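Local coordinates for protein anopheles gambiae adenosine kinase (Anopheles gambiae, PDB 3LOO) that phosphorylates adenosine to AMP with ATP as phosphate donor, acting as an adenosine kinase of the pfkB carbohydrate kinase family, at residues N224-F229 and K247-G252; T240-L245 and R257-R262. One frame throughout, in Å; residues are numbered along the deposited sequence.

Contact 1. Residues N224-F229 and K247-G252; sequences NLEEIF and KEFNYG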
ATOM      1  N   ASN A 224       9.962   9.195 -11.978  1.00 29.97           N
ATOM      2  CA  ASN A 224       8.703   8.455 -12.149  1.00 30.00           C
ATOM      3  C   ASN A 224       7.598   9.110 -11.344  1.00 29.59           C
ATOM      4  O   ASN A 224       6.486   9.305 -11.832  1.00 28.98           O
ATOM      5  CB  ASN A 224       8.841   6.999 -11.682  1.00 29.26           C
ATOM      6  CG  ASN A 224       9.621   6.129 -12.650  1.00 30.25           C
ATOM      7  OD1 ASN A 224       9.910   6.501 -13.784  1.00 30.62           O
ATOM      8  ND2 ASN A 224       9.938   4.951 -12.206  1.00 30.22           N
ATOM      9  N   LEU A 225       7.932   9.438 -10.109  1.00 28.82           N
ATOM     10  CA  LEU A 225       7.055  10.095  -9.194  1.00 29.99           C
ATOM     11  C   LEU A 225       6.572  11.436  -9.757  1.00 30.75           C
ATOM     12  O   LEU A 225       5.362  11.740  -9.759  1.00 29.92           O
ATOM     13  CB  LEU A 225       7.816  10.318  -7.911  1.00 29.60           C
ATOM     14  CG  LEU A 225       7.129  10.091  -6.585  1.00 32.32           C
ATOM     15  CD1 LEU A 225       6.034   9.046  -6.692  1.00 30.85           C
ATOM     16  CD2 LEU A 225       8.213   9.685  -5.578  1.00 28.75           C
ATOM     17  N   GLU A 226       7.521  12.224 -10.254  1.00 30.52           N
ATOM     18  CA  GLU A 226       7.228  13.467 -10.920  1.00 31.09           C
ATOM     19  C   GLU A 226       6.309  13.257 -12.124  1.00 30.90           C
ATOM     20  O   GLU A 226       5.383  14.041 -12.310  1.00 31.88           O
ATOM     21  CB  GLU A 226       8.525  14.126 -11.412  1.00 31.10           C
ATOM     22  CG  GLU A 226       9.351  14.761 -10.318  1.00 37.45           C
ATOM     23  CD  GLU A 226      10.296  15.830 -10.873  1.00 40.86           C
ATOM     24  OE1 GLU A 226      11.060  15.522 -11.819  1.00 42.05           O
ATOM     25  OE2 GLU A 226      10.212  16.981 -10.408  1.00 43.46           O
ATOM     26  N   GLU A 227       6.607  12.258 -12.960  1.00 29.61           N
ATOM     27  CA  GLU A 227       5.830  12.021 -14.151  1.00 29.88           C
ATOM     28  C   GLU A 227       4.354  11.568 -13.837  1.00 29.27           C
ATOM     29  O   GLU A 227       3.415  11.917 -14.569  1.00 28.95           O
ATOM     30  CB  GLU A 227       6.527  10.993 -15.065  1.00 30.35           C
ATOM     31  CG  GLU A 227       5.831  10.880 -16.454  1.00 32.03           C
ATOM     32  CD  GLU A 227       6.462   9.881 -17.416  1.00 34.30           C
ATOM     33  OE1 GLU A 227       7.281   9.037 -17.020  1.00 37.50           O
ATOM     34  OE2 GLU A 227       6.128   9.928 -18.605  1.00 37.75           O
ATOM     35  N   ILE A 228       4.148  10.832 -12.742  1.00 28.53           N
ATOM     36  CA  ILE A 228       2.797  10.313 -12.419  1.00 27.36           C
ATOM     37  C   ILE A 228       1.979  11.307 -11.570  1.00 27.08           C
ATOM     38  O   ILE A 228       0.745  11.270 -11.576  1.00 27.10           O
ATOM     39  CB  ILE A 228       2.853   8.915 -11.721  1.00 26.40           C
ATOM     40  CG1 ILE A 228       1.515   8.162 -11.898  1.00 26.47           C
ATOM     41  CG2 ILE A 228       3.169   9.065 -10.202  1.00 26.21           C
ATOM     42  CD1 ILE A 228       1.621   6.606 -11.623  1.00 23.13           C
ATOM     43  N   PHE A 229       2.656  12.187 -10.833  1.00 26.43           N
ATOM     44  CA  PHE A 229       1.968  13.105  -9.957  1.00 27.53           C
ATOM     45  C   PHE A 229       0.801  13.932 -10.536  1.00 27.20           C
ATOM     46  O   PHE A 229      -0.170  14.127  -9.810  1.00 27.03           O
ATOM     47  CB  PHE A 229       2.922  14.032  -9.211  1.00 28.12           C
ATOM     48  CG  PHE A 229       3.408  13.465  -7.904  1.00 32.58           C
ATOM     49  CD1 PHE A 229       2.737  12.418  -7.294  1.00 33.42           C
ATOM     50  CD2 PHE A 229       4.560  13.962  -7.302  1.00 34.60           C
ATOM     51  CE1 PHE A 229       3.202  11.875  -6.083  1.00 38.83           C
ATOM     52  CE2 PHE A 229       5.023  13.441  -6.082  1.00 36.26           C
ATOM     53  CZ  PHE A 229       4.343  12.394  -5.473  1.00 39.03           C
ATOM     54  N   LYS A 247      13.205  15.933   0.623  1.00 30.70           N
ATOM     55  CA  LYS A 247      14.657  15.930   0.307  1.00 31.68           C
ATOM     56  C   LYS A 247      14.902  15.758  -1.192  1.00 32.01           C
ATOM     57  O   LYS A 247      15.637  16.539  -1.766  1.00 31.24           O
ATOM     58  CB  LYS A 247      15.433  14.836   1.052  1.00 32.87           C
ATOM     59  CG  LYS A 247      15.188  14.774   2.576  1.00 36.50           C
ATOM     60  CD  LYS A 247      16.034  15.764   3.373  1.00 42.16           C
ATOM     61  CE  LYS A 247      15.741  15.671   4.893  1.00 42.69           C
ATOM     62  NZ  LYS A 247      16.142  14.327   5.424  1.00 45.40           N
ATOM     63  N   GLU A 248      14.277  14.756  -1.830  1.00 30.75           N
ATOM     64  CA  GLU A 248      14.532  14.510  -3.260  1.00 30.45           C
ATOM     65  C   GLU A 248      14.055  15.629  -4.159  1.00 30.95           C
ATOM     66  O   GLU A 248      14.589  15.832  -5.255  1.00 31.71           O
ATOM     67  CB  GLU A 248      13.948  13.174  -3.727  1.00 29.18           C
ATOM     68  CG  GLU A 248      14.539  11.935  -3.050  1.00 30.30           C
ATOM     69  CD  GLU A 248      16.075  11.941  -2.877  1.00 31.54           C
ATOM     70  OE1 GLU A 248      16.804  12.125  -3.870  1.00 28.00           O
ATOM     71  OE2 GLU A 248      16.536  11.721  -1.738  1.00 28.16           O
ATOM     72  N   PHE A 249      13.010  16.311  -3.722  1.00 31.75           N
ATOM     73  CA  PHE A 249      12.402  17.394  -4.468  1.00 34.00           C
ATOM     74  C   PHE A 249      12.952  18.748  -4.023  1.00 35.04           C
ATOM     75  O   PHE A 249      12.519  19.773  -4.521  1.00 35.56           O
ATOM     76  CB  PHE A 249      10.873  17.385  -4.288  1.00 34.10           C
ATOM     77  CG  PHE A 249      10.157  16.407  -5.183  1.00 36.92           C
ATOM     78  CD1 PHE A 249       9.141  16.844  -6.023  1.00 41.70           C
ATOM     79  CD2 PHE A 249      10.460  15.050  -5.153  1.00 37.25           C
ATOM     80  CE1 PHE A 249       8.439  15.939  -6.842  1.00 42.05           C
ATOM     81  CE2 PHE A 249       9.780  14.137  -5.981  1.00 39.22           C
ATOM     82  CZ  PHE A 249       8.774  14.581  -6.822  1.00 40.57           C
ATOM     83  N   ASN A 250      13.866  18.741  -3.055  1.00 36.64           N
ATOM     84  CA  ASN A 250      14.602  19.930  -2.641  1.00 38.32           C
ATOM     85  C   ASN A 250      13.721  21.002  -2.021  1.00 38.53           C
ATOM     86  O   ASN A 250      13.866  22.179  -2.323  1.00 38.62           O
ATOM     87  CB  ASN A 250      15.407  20.506  -3.819  1.00 38.89           C
ATOM     88  CG  ASN A 250      16.495  19.547  -4.307  1.00 43.02           C
ATOM     89  OD1 ASN A 250      17.256  18.962  -3.504  1.00 45.93           O
ATOM     90  ND2 ASN A 250      16.574  19.379  -5.629  1.00 45.38           N
ATOM     91  N   TYR A 251      12.822  20.590  -1.138  1.00 38.07           N
ATOM     92  CA  TYR A 251      11.917  21.535  -0.505  1.00 38.26           C
ATOM     93  C   TYR A 251      12.594  22.360   0.565  1.00 38.65           C
ATOM     94  O   TYR A 251      12.145  23.453   0.856  1.00 39.03           O
ATOM     95  CB  TYR A 251      10.666  20.827   0.050  1.00 37.56           C
ATOM     96  CG  TYR A 251       9.712  20.388  -1.035  1.00 35.88           C
ATOM     97  CD1 TYR A 251       9.886  20.818  -2.362  1.00 34.57           C
ATOM     98  CD2 TYR A 251       8.598  19.584  -0.738  1.00 35.96           C
ATOM     99  CE1 TYR A 251       9.006  20.441  -3.362  1.00 35.56           C
ATOM    100  CE2 TYR A 251       7.692  19.212  -1.740  1.00 33.85           C
ATOM    101  CZ  TYR A 251       7.912  19.631  -3.030  1.00 35.20           C
ATOM    102  OH  TYR A 251       7.038  19.255  -4.008  1.00 39.35           O
ATOM    103  N   GLY A 252      13.677  21.837   1.124  1.00 39.34           N
ATOM    104  CA  GLY A 252      14.421  22.505   2.180  1.00 40.12           C
ATOM    105  C   GLY A 252      13.656  22.605   3.481  1.00 41.12           C
ATOM    106  O   GLY A 252      13.887  23.520   4.277  1.00 41.04           O
TER

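Contact 2. Residues T240-L245 and R257-R262; sequences TEAIAL and REIGKR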
ATOM      1  N   THR A 240       7.786   9.922   7.465  1.00 28.50           N
ATOM      2  CA  THR A 240       9.157   9.636   7.086  1.00 28.69           C
ATOM      3  C   THR A 240       9.241   9.628   5.565  1.00 27.74           C
ATOM      4  O   THR A 240      10.214  10.071   5.017  1.00 27.78           O
ATOM      5  CB  THR A 240       9.608   8.292   7.718  1.00 30.11           C
ATOM      6  OG1 THR A 240       9.537   8.411   9.157  1.00 32.49           O
ATOM      7  CG2 THR A 240      11.034   7.939   7.311  1.00 30.48           C
ATOM      8  N   GLU A 241       8.167   9.207   4.892  1.00 26.15           N
ATOM      9  CA  GLU A 241       8.108   9.180   3.437  1.00 24.98           C
ATOM     10  C   GLU A 241       7.914  10.561   2.884  1.00 24.42           C
ATOM     11  O   GLU A 241       8.480  10.913   1.834  1.00 25.09           O
ATOM     12  CB  GLU A 241       6.956   8.246   2.985  1.00 25.34           C
ATOM     13  CG  GLU A 241       7.329   6.770   3.196  1.00 24.00           C
ATOM     14  CD  GLU A 241       6.181   5.869   3.667  1.00 29.49           C
ATOM     15  OE1 GLU A 241       4.978   6.162   3.448  1.00 26.26           O
ATOM     16  OE2 GLU A 241       6.508   4.809   4.246  1.00 33.81           O
ATOM     17  N   ALA A 242       7.092  11.351   3.567  1.00 24.96           N
ATOM     18  CA  ALA A 242       6.909  12.745   3.191  1.00 26.10           C
ATOM     19  C   ALA A 242       8.238  13.573   3.272  1.00 26.15           C
ATOM     20  O   ALA A 242       8.581  14.339   2.346  1.00 25.92           O
ATOM     21  CB  ALA A 242       5.778  13.384   4.018  1.00 25.14           C
ATOM     22  N   ILE A 243       8.962  13.412   4.369  1.00 27.04           N
ATOM     23  CA  ILE A 243      10.321  14.018   4.527  1.00 27.84           C
ATOM     24  C   ILE A 243      11.302  13.504   3.466  1.00 28.59           C
ATOM     25  O   ILE A 243      11.995  14.294   2.810  1.00 28.79           O
ATOM     26  CB  ILE A 243      10.823  13.812   5.980  1.00 28.65           C
ATOM     27  CG1 ILE A 243       9.935  14.650   6.896  1.00 26.94           C
ATOM     28  CG2 ILE A 243      12.376  14.093   6.133  1.00 29.34           C
ATOM     29  CD1 ILE A 243       9.984  14.242   8.407  1.00 30.90           C
ATOM     30  N   ALA A 244      11.309  12.189   3.231  1.00 27.35           N
ATOM     31  CA  ALA A 244      12.128  11.632   2.189  1.00 26.67           C
ATOM     32  C   ALA A 244      11.805  12.263   0.822  1.00 27.20           C
ATOM     33  O   ALA A 244      12.717  12.618   0.050  1.00 27.38           O
ATOM     34  CB  ALA A 244      11.967  10.080   2.161  1.00 26.17           C
ATOM     35  N   LEU A 245      10.522  12.450   0.518  1.00 26.27           N
ATOM     36  CA  LEU A 245      10.138  13.079  -0.740  1.00 25.90           C
ATOM     37  C   LEU A 245      10.638  14.542  -0.840  1.00 26.70           C
ATOM     38  O   LEU A 245      11.152  14.970  -1.880  1.00 24.87           O
ATOM     39  CB  LEU A 245       8.609  13.025  -0.936  1.00 26.36           C
ATOM     40  CG  LEU A 245       8.047  13.658  -2.219  1.00 25.91           C
ATOM     41  CD1 LEU A 245       6.637  13.189  -2.463  1.00 29.75           C
ATOM     42  CD2 LEU A 245       7.967  15.173  -2.061  1.00 30.43           C
ATOM     43  N   ARG A 257       3.357  19.871   7.322  1.00 32.76           N
ATOM     44  CA  ARG A 257       2.244  20.664   6.787  1.00 31.80           C
ATOM     45  C   ARG A 257       2.675  21.375   5.505  1.00 31.11           C
ATOM     46  O   ARG A 257       1.978  21.342   4.501  1.00 30.45           O
ATOM     47  CB  ARG A 257       1.714  21.657   7.843  1.00 32.28           C
ATOM     48  CG  ARG A 257       1.019  20.941   9.017  1.00 32.97           C
ATOM     49  CD  ARG A 257       0.799  21.852  10.204  1.00 35.45           C
ATOM     50  NE  ARG A 257       0.072  21.135  11.257  1.00 40.40           N
ATOM     51  CZ  ARG A 257       0.606  20.185  12.029  1.00 43.15           C
ATOM     52  NH1 ARG A 257       1.871  19.806  11.868  1.00 44.52           N
ATOM     53  NH2 ARG A 257      -0.128  19.593  12.964  1.00 43.98           N
ATOM     54  N   GLU A 258       3.859  21.976   5.537  1.00 30.94           N
ATOM     55  CA  GLU A 258       4.403  22.670   4.388  1.00 30.80           C
ATOM     56  C   GLU A 258       4.669  21.715   3.237  1.00 30.03           C
ATOM     57  O   GLU A 258       4.406  22.028   2.072  1.00 30.43           O
ATOM     58  CB  GLU A 258       5.707  23.379   4.804  1.00 32.06           C
ATOM     59  CG  GLU A 258       6.515  23.938   3.639  1.00 35.46           C
ATOM     60  CD  GLU A 258       5.803  25.087   2.941  1.00 43.35           C
ATOM     61  OE1 GLU A 258       4.894  25.696   3.567  1.00 44.44           O
ATOM     62  OE2 GLU A 258       6.153  25.382   1.759  1.00 46.84           O
ATOM     63  N   ILE A 259       5.225  20.551   3.558  1.00 29.83           N
ATOM     64  CA  ILE A 259       5.515  19.554   2.526  1.00 28.42           C
ATOM     65  C   ILE A 259       4.193  19.137   1.864  1.00 27.44           C
ATOM     66  O   ILE A 259       4.093  19.141   0.653  1.00 25.89           O
ATOM     67  CB  ILE A 259       6.297  18.323   3.100  1.00 28.13           C
ATOM     68  CG1 ILE A 259       7.713  18.722   3.549  1.00 28.43           C
ATOM     69  CG2 ILE A 259       6.404  17.187   2.041  1.00 26.88           C
ATOM     70  CD1 ILE A 259       8.309  17.767   4.586  1.00 28.00           C
ATOM     71  N   GLY A 260       3.179  18.810   2.674  1.00 28.32           N
ATOM     72  CA  GLY A 260       1.832  18.458   2.135  1.00 27.80           C
ATOM     73  C   GLY A 260       1.243  19.495   1.194  1.00 28.89           C
ATOM     74  O   GLY A 260       0.716  19.158   0.108  1.00 28.26           O
ATOM     75  N   LYS A 261       1.356  20.772   1.583  1.00 29.93           N
ATOM     76  CA  LYS A 261       0.859  21.881   0.758  1.00 31.63           C
ATOM     77  C   LYS A 261       1.566  21.956  -0.582  1.00 31.70           C
ATOM     78  O   LYS A 261       0.912  22.141  -1.607  1.00 32.39           O
ATOM     79  CB  LYS A 261       0.976  23.226   1.496  1.00 31.74           C
ATOM     80  CG  LYS A 261       0.170  23.283   2.789  1.00 35.32           C
ATOM     81  CD  LYS A 261       0.640  24.451   3.686  1.00 37.02           C
ATOM     82  CE  LYS A 261      -0.499  24.915   4.551  1.00 39.23           C
ATOM     83  NZ  LYS A 261       0.007  25.645   5.766  1.00 43.29           N
ATOM     84  N   ARG A 262       2.898  21.842  -0.575  1.00 31.73           N
ATOM     85  CA  ARG A 262       3.673  21.893  -1.808  1.00 32.37           C
ATOM     86  C   ARG A 262       3.294  20.744  -2.740  1.00 30.77           C
ATOM     87  O   ARG A 262       3.127  20.953  -3.944  1.00 30.91           O
ATOM     88  CB  ARG A 262       5.204  21.811  -1.549  1.00 32.85           C
ATOM     89  CG  ARG A 262       5.869  22.962  -0.796  1.00 36.78           C
ATOM     90  CD  ARG A 262       6.347  24.086  -1.708  1.00 42.39           C
ATOM     91  NE  ARG A 262       7.628  23.882  -2.412  1.00 46.48           N
ATOM     92  CZ  ARG A 262       8.857  24.128  -1.910  1.00 46.25           C
ATOM     93  NH1 ARG A 262       9.052  24.515  -0.640  1.00 44.81           N
ATOM     94  NH2 ARG A 262       9.911  23.942  -2.685  1.00 43.49           N
TER

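Contact 1. Residues N224-F229 and K247-G252
Phe-249 pushes its ring into the angle between Glu-226 and Phe-229, and the far end of that ring does nearly all the touching. Its CZ lies 3.5 Å from Glu-226 CG, and the same CZ comes within 4.0 Å of Phe-229 CE2. Glu-226 therefore meets the ring with the aliphatic part of its chain. With CG set beside the backbone N (chi1 -75°) and the chain extended beyond it, the glutamate runs past the ring in the opposite sense to the phenylalanine. Its carboxylate stands almost upright to the ring plane, 87° apart, with OE2 4.1 Å from Phe-249 CE1. The two phenyl rings meet obliquely through CE2 and CZ. On the Phe-229 side, the carbonyl O of Leu-225 sits 3.2 Å above one ring face, displaced toward the rim.

Phe-249 stands where helix 239-248 stops. Asn-250, with positive phi, turns the chain away in a Schellman motif, one bond of which runs from Asn-250 N to Lys-247 O at 3.1 Å. The aromatic side chain thus links the C-terminal end of helix 239-248 to helix 222-228 and the residue that follows it, in the large α/β domain of this ribokinase-like fold. Past the turn, the ring of Tyr-251 receives Phe-249 CB over one face, 3.7 Å above its plane and off-centre. Lys-222 adds polar ties, making a cation-pi contact with Phe-249 and a hydrogen bond from NZ to Glu-248 O. Behind helix 222-228, Leu-225 packs on Met-210 of strand 207-211 and Phe-187 of helix 187-203.

Contact 2. Residues T240-L245 and R257-R262
Ile-259 reaches from helix 256-264 to Ala-242 and Ile-243 on helix 239-248, and both of its branches approach the carbonyl O of Ala-242. The branch methyl CG2 is the nearer, 3.6 Å from that O and 4.3 Å from Ala-242 CB, so it meets backbone and methyl together. The longer branch ends at CD1, which lies 4.1 Å from the same Ala-242 O and also comes within 4.2 Å of Ile-243 CG1. The first torsion sets this up: CG1 stands beside the backbone N (chi1 -67°) and CG2 lies anti to it, which brings CG2 and CD1 to the Ala-242 carbonyl together while the longer branch reaches on to Ile-243.

Ala-242 contributes a short side chain pointing at the other helix, and here the backbones come closest, with Ala-242 CA and Ile-259 CA 7.0 Å apart. The small methyl lets the bulky isoleucine lie close against the helix backbone. Ile-243 behaves differently: its CB is directed away from helix 256-264, and CG1 meets Ile-259 at the flank. No hydrogen bond joins the segments, so apolar packing, together with the methyl-to-carbonyl approach, carries this buried contact.

Leu-256 extends the same seam by touching both Ala-242 and Ile-243, while Leu-245 meets Ile-263 farther along. Helix 256-264 is also tied toward the antiparallel end of the main sheet: Arg-257 touches Leu-287 and bridges to Glu-298, and Lys-261 touches Ile-289 and bridges to Asp-294. Helix 239-248 follows strand 234-238 directly, and its Ala-244 packs on helix 216-220.

Contacts 1 and 2 share helix 239-248: contact 2 uses its middle, contact 1 its C-terminal end and the turn beyond. Their centres are 10 Å apart, and their segments alternate along the chain. Leu-245 joins them, its CD1 lying 3.9 Å from Phe-229 CZ and its CD2 4.1 Å from Tyr-251 CE2. Tyr-251 also reaches helix 256-264, with CD2 4.3 Å from Ile-259 CG2. The bound bis(adenosine)-5'-tetraphosphate lies about 10 Å from the side chain of Ala-242, and a magnesium ion about 11 Å from it. At that distance Ala-242 does not contact the ligand.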